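Local structure of putative phophotriesterase (Proteus mirabilis, 3RHG) at residues 238-243 with 278-283. The protein probably acts as a zinc-dependent hydrolase of ester bonds, an amidohydrolase of the phosphotriesterase family that carries two metal ions per subunit. Residues are numbered along the deposited sequence; the frame is centred on the assembly and turned at random.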
loop_
_atom_site.group_PDB
_atom_site.type_symbol
_atom_site.label_atom_id
_atom_site.label_comp_id
_atom_site.label_asym_id
_atom_site.label_seq_id
_atom_site.Cartn_x
_atom_site.Cartn_y
_atom_site.Cartn_z
ATOM N N ASP A 238 7.769 14.199 -19.443
ATOM C CA ASP A 238 7.621 15.163 -20.532
ATOM C C ASP A 238 6.327 15.963 -20.361
ATOM O O ASP A 238 6.308 17.193 -20.511
ATOM C CB ASP A 238 7.630 14.487 -21.918
ATOM C CG ASP A 238 9.002 13.928 -22.306
ATOM O OD1 ASP A 238 9.997 14.227 -21.616
ATOM O OD2 ASP A 238 9.093 13.198 -23.332
ATOM N N TYR A 239 5.230 15.259 -20.075
ATOM C CA TYR A 239 3.947 15.921 -19.844
ATOM C C TYR A 239 4.023 16.879 -18.649
ATOM O O TYR A 239 3.575 18.030 -18.719
ATOM C CB TYR A 239 2.901 14.868 -19.527
ATOM C CG TYR A 239 1.572 15.392 -19.014
ATOM C CD1 TYR A 239 0.668 16.025 -19.873
ATOM C CD2 TYR A 239 1.190 15.199 -17.690
ATOM C CE1 TYR A 239 -0.575 16.468 -19.417
ATOM C CE2 TYR A 239 -0.051 15.647 -17.220
ATOM C CZ TYR A 239 -0.937 16.261 -18.100
ATOM O OH TYR A 239 -2.188 16.675 -17.664
ATOM N N GLN A 240 4.561 16.402 -17.537
ATOM C CA GLN A 240 4.576 17.233 -16.338
ATOM C C GLN A 240 5.434 18.485 -16.528
ATOM O O GLN A 240 5.010 19.579 -16.165
ATOM C CB GLN A 240 4.993 16.438 -15.103
ATOM C CG GLN A 240 3.990 15.333 -14.742
ATOM C CD GLN A 240 4.050 14.917 -13.280
ATOM O OE1 GLN A 240 5.115 14.932 -12.664
ATOM N NE2 GLN A 240 2.900 14.557 -12.711
ATOM N N CYS A 241 6.611 18.346 -17.124
ATOM C CA CYS A 241 7.424 19.535 -17.419
ATOM C C CYS A 241 6.737 20.487 -18.416
ATOM O O CYS A 241 6.893 21.709 -18.325
ATOM C CB CYS A 241 8.820 19.133 -17.909
ATOM S SG CYS A 241 9.784 18.344 -16.617
ATOM N N LYS A 242 5.977 19.936 -19.371
ATOM C CA LYS A 242 5.238 20.763 -20.323
ATOM C C LYS A 242 4.228 21.637 -19.560
ATOM O O LYS A 242 4.050 22.823 -19.861
ATOM C CB LYS A 242 4.515 19.859 -21.320
ATOM C CG LYS A 242 3.942 20.547 -22.548
ATOM C CD LYS A 242 3.278 19.491 -23.462
ATOM C CE LYS A 242 3.344 19.843 -24.931
ATOM N NZ LYS A 242 2.379 20.906 -25.303
ATOM N N MET A 243 3.583 21.062 -18.547
ATOM C CA MET A 243 2.607 21.815 -17.754
ATOM C C MET A 243 3.318 22.864 -16.915
ATOM O O MET A 243 2.895 24.015 -16.838
ATOM C CB MET A 243 1.803 20.883 -16.843
ATOM C CG MET A 243 0.945 19.852 -17.578
ATOM S SD MET A 243 -0.202 20.553 -18.794
ATOM C CE MET A 243 0.637 20.223 -20.352
ATOM N N ALA A 278 11.111 14.193 -6.537
ATOM C CA ALA A 278 12.571 14.414 -6.433
ATOM C C ALA A 278 13.112 14.782 -7.803
ATOM O O ALA A 278 13.921 15.702 -7.933
ATOM C CB ALA A 278 13.290 13.162 -5.900
ATOM N N THR A 279 12.673 14.058 -8.838
ATOM C CA THR A 279 13.168 14.338 -10.194
ATOM C C THR A 279 12.775 15.742 -10.696
ATOM O O THR A 279 13.593 16.458 -11.302
ATOM C CB THR A 279 12.776 13.218 -11.173
ATOM O OG1 THR A 279 13.360 11.990 -10.712
ATOM C CG2 THR A 279 13.282 13.511 -12.595
ATOM N N LEU A 280 11.536 16.147 -10.450
ATOM C CA LEU A 280 11.118 17.485 -10.814
ATOM C C LEU A 280 11.952 18.542 -10.093
ATOM O O LEU A 280 12.302 19.554 -10.682
ATOM C CB LEU A 280 9.629 17.685 -10.504
ATOM C CG LEU A 280 8.656 16.925 -11.426
ATOM C CD1 LEU A 280 7.210 17.213 -10.988
ATOM C CD2 LEU A 280 8.849 17.298 -12.901
ATOM N N ILE A 281 12.245 18.321 -8.811
ATOM C CA ILE A 281 13.080 19.275 -8.047
ATOM C C ILE A 281 14.455 19.352 -8.685
ATOM O O ILE A 281 15.037 20.438 -8.810
ATOM C CB ILE A 281 13.181 18.862 -6.537
ATOM C CG1 ILE A 281 11.783 18.990 -5.896
ATOM C CG2 ILE A 281 14.290 19.651 -5.808
ATOM C CD1 ILE A 281 11.645 18.353 -4.520
ATOM N N GLU A 282 14.993 18.204 -9.091
ATOM C CA GLU A 282 16.335 18.193 -9.681
ATOM C C GLU A 282 16.350 18.862 -11.056
ATOM O O GLU A 282 17.384 19.382 -11.495
ATOM C CB GLU A 282 16.914 16.772 -9.702
ATOM C CG GLU A 282 17.229 16.295 -8.284
ATOM C CD GLU A 282 17.558 14.829 -8.179
ATOM O OE1 GLU A 282 17.208 14.052 -9.097
ATOM O OE2 GLU A 282 18.168 14.451 -7.152
ATOM N N ARG A 283 15.187 18.886 -11.703
ATOM C CA ARG A 283 15.002 19.575 -12.976
ATOM C C ARG A 283 14.724 21.068 -12.774
ATOM O O ARG A 283 14.591 21.809 -13.748
ATOM C CB ARG A 283 13.860 18.951 -13.797
ATOM C CG ARG A 283 14.181 17.575 -14.434
ATOM C CD ARG A 283 14.915 17.714 -15.768
ATOM N NE ARG A 283 13.998 18.050 -16.859
ATOM C CZ ARG A 283 13.403 17.152 -17.643
ATOM N NH1 ARG A 283 13.628 15.857 -17.461
ATOM N NH2 ARG A 283 12.576 17.548 -18.608
HETATM O O HOH W 1 10.948 17.178 -20.689
#
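Leu280 of helix 270-282 and Arg283, three residues further along, reach across to Gln240 and Cys241 of helix 237-245, a worked example of how neighbouring outer helices of a (beta/alpha)8 barrel are joined by a few side chains. In this amidohydrolase barrel helix 237-245 follows strand 225-227, helix 270-282 follows strand 249-252, and segments 238-243 and 278-283 come nearest at the CA atoms of Cys241 and Leu280, 7.8 Å apart.

Leu280 supplies the buried apolar part and divides its two methyls between two partners. Its CD1 meets Gln240 OE1 at 3.5 Å, the two side chains crossing at about a right angle; its CD2 rests against Cys241 SG at 4.0 Å. The Gln240 amide is anchored at its other end, where NE2 bonds to Ser233 OG, and both Gln240 and Leu280 also touch Phe252 of strand 249-252, which lies between the two helices in sequence. The side chain of Gln240 is about 9 Å from that of the metal-binding His229.

At the exposed border, Arg283 bends at chi2 (-84°) and again at chi3 (-79°), which swings its guanidinium across to Cys241, whose SG lies over one face, 3.5 Å from Arg283 NH2. Asp238 OD1 remains 5.2 Å from Arg283 NH2, and a water spans the gap: it donates to Asp238 OD1 and, lying at the guanidinium edge and in its plane, accepts a weak hydrogen bond from Arg283 NH2 at 2.7 Å.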